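Local coordinates for putative oxidoreductase (Gluconobacter oxydans, PDB 3WJ7) that is an oxidoreductase of the short-chain dehydrogenase/reductase family, probably reducing carbonyl substrates with a nicotinamide coenzyme, at the interface of chains A and B. Coordinates in Å, arbitrary orientation; residue numbers count along the deposited sequence, not the author numbering. Chains: chain A/B, Putative oxidoreductase.

The interface of chains A and B. Residues chain A 287-290; chain B 151-152, 271, 274, 293-294, 298-299, 302.
Two hydrogen bonds hold the hydroxyl OG of B:Ser302, donor in both, so its one hydrogen is probably shared or alternates between two carbonyls: O of A:Phe288 across the interface at 2.6 Å, and O of B:Thr298, one turn back in its own helix 296-302, at 3.1 Å. Here two copies of a short-chain dehydrogenase/reductase meet, helix 275-288 of chain A ending against chain B; whether this pairing persists in solution the structure alone does not show. The hydroxyl stands above the carbonyl plane of A:Phe288, with a C=O...OG angle of 92°, so neither lone pair is well used. Serine is small enough to let that helix end approach. Methyl groups, CG2 of B:Thr298 at 3.4 Å and CD1 of B:Ile151, border the same A:Phe288 O. With CG anti to its carbonyl carbon (chi1 -84°), A:Phe288 turns one ring face to B:Val294, whose CG1 lies 3.5 Å from the ring centroid, offset toward the rim. The flat aromatic face accepts both methyls of the beta-branched valine side by side, CG1 over the CE1/CZ side and CG2 over CG, while CB of B:Leu299 and CB of B:Leu274 meet CE1 and CZ. An alanine in place of A:Phe288 would remove the ring on which B:Val294 CG1 rests, and would probably loosen this apolar part of the interface. A:Gly289 follows the helix at positive phi (56°), easiest for glycine, and leads to A:Ile290, whose CD1 touches CG2 of B:Val294 at 3.7 Å.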
# COMPACT_ATOMS: atom_id res chain seq x y z
N GLY A 287 -4.32 8.02 17.89
CA GLY A 287 -5.50 8.88 18.01
C GLY A 287 -6.51 8.75 16.88
O GLY A 287 -7.72 8.96 17.09
N PHE A 288 -6.01 8.38 15.70
CA PHE A 288 -6.79 8.24 14.48
C PHE A 288 -7.13 6.83 14.19
O PHE A 288 -7.79 6.59 13.18
CB PHE A 288 -6.03 8.78 13.26
CG PHE A 288 -6.17 10.25 13.09
CD1 PHE A 288 -7.44 10.83 12.83
CD2 PHE A 288 -5.07 11.09 13.22
CE1 PHE A 288 -7.57 12.21 12.69
CE2 PHE A 288 -5.20 12.47 13.07
CZ PHE A 288 -6.44 13.04 12.81
N GLY A 289 -6.70 5.90 15.05
CA GLY A 289 -6.82 4.44 14.82
C GLY A 289 -6.20 3.90 13.53
O GLY A 289 -6.77 3.02 12.91
N ILE A 290 -5.06 4.45 13.09
CA ILE A 290 -4.39 3.94 11.90
C ILE A 290 -3.00 3.41 12.26
O ILE A 290 -2.63 3.42 13.42
CB ILE A 290 -4.31 4.97 10.75
CG1 ILE A 290 -3.51 6.19 11.18
CG2 ILE A 290 -5.71 5.32 10.28
CD1 ILE A 290 -3.10 7.09 10.05
N ILE B 151 -11.74 1.48 9.81
CA ILE B 151 -10.90 2.53 9.28
C ILE B 151 -9.38 2.29 9.01
O ILE B 151 -8.82 2.98 8.15
CB ILE B 151 -11.26 3.95 9.85
CG1 ILE B 151 -11.21 3.97 11.37
CG2 ILE B 151 -12.63 4.41 9.34
CD1 ILE B 151 -9.84 4.32 11.88
N GLY B 152 -8.73 1.35 9.68
CA GLY B 152 -7.30 1.10 9.36
C GLY B 152 -7.10 -0.25 8.69
O GLY B 152 -7.95 -1.12 8.82
N GLN B 271 -9.71 13.60 22.00
CA GLN B 271 -9.73 13.12 20.61
C GLN B 271 -10.21 14.20 19.62
O GLN B 271 -9.69 14.35 18.51
CB GLN B 271 -10.59 11.88 20.51
CG GLN B 271 -10.00 10.77 19.65
CD GLN B 271 -10.15 9.42 20.30
OE1 GLN B 271 -11.13 9.18 21.00
NE2 GLN B 271 -9.16 8.55 20.11
N LEU B 274 -8.21 16.56 17.57
CA LEU B 274 -7.60 16.06 16.34
C LEU B 274 -8.24 16.59 15.06
O LEU B 274 -7.59 16.57 14.01
CB LEU B 274 -7.56 14.53 16.32
CG LEU B 274 -6.58 13.96 17.34
CD1 LEU B 274 -6.69 12.46 17.45
CD2 LEU B 274 -5.16 14.38 16.99
N ARG B 293 -4.58 9.98 4.29
CA ARG B 293 -4.64 8.77 5.08
C ARG B 293 -5.69 8.91 6.18
O ARG B 293 -6.18 7.94 6.74
CB ARG B 293 -3.28 8.48 5.67
CG ARG B 293 -2.40 7.62 4.77
CD ARG B 293 -1.20 7.08 5.55
NE ARG B 293 -0.28 6.36 4.65
CZ ARG B 293 0.71 6.92 3.95
NH1 ARG B 293 0.96 8.24 4.04
NH2 ARG B 293 1.45 6.16 3.16
N VAL B 294 -6.06 10.14 6.47
CA VAL B 294 -6.81 10.46 7.65
C VAL B 294 -7.79 11.50 7.21
O VAL B 294 -7.39 12.44 6.51
CB VAL B 294 -5.87 11.04 8.73
CG1 VAL B 294 -6.52 12.16 9.47
CG2 VAL B 294 -5.38 9.94 9.66
N THR B 298 -12.77 9.53 9.18
CA THR B 298 -11.95 8.56 9.93
C THR B 298 -12.05 8.90 11.40
O THR B 298 -12.13 8.01 12.24
CB THR B 298 -10.45 8.74 9.61
OG1 THR B 298 -10.19 8.51 8.22
CG2 THR B 298 -9.56 7.82 10.50
N LEU B 299 -11.95 10.20 11.70
CA LEU B 299 -11.90 10.64 13.06
C LEU B 299 -13.20 10.36 13.82
O LEU B 299 -13.13 10.02 15.01
CB LEU B 299 -11.54 12.12 13.15
CG LEU B 299 -11.48 12.71 14.57
CD1 LEU B 299 -10.60 11.88 15.51
CD2 LEU B 299 -10.98 14.15 14.51
N SER B 302 -12.93 6.74 14.89
CA SER B 302 -11.86 6.54 15.90
C SER B 302 -12.33 6.93 17.25
O SER B 302 -11.74 6.51 18.25
CB SER B 302 -10.63 7.45 15.64
OG SER B 302 -10.04 7.21 14.39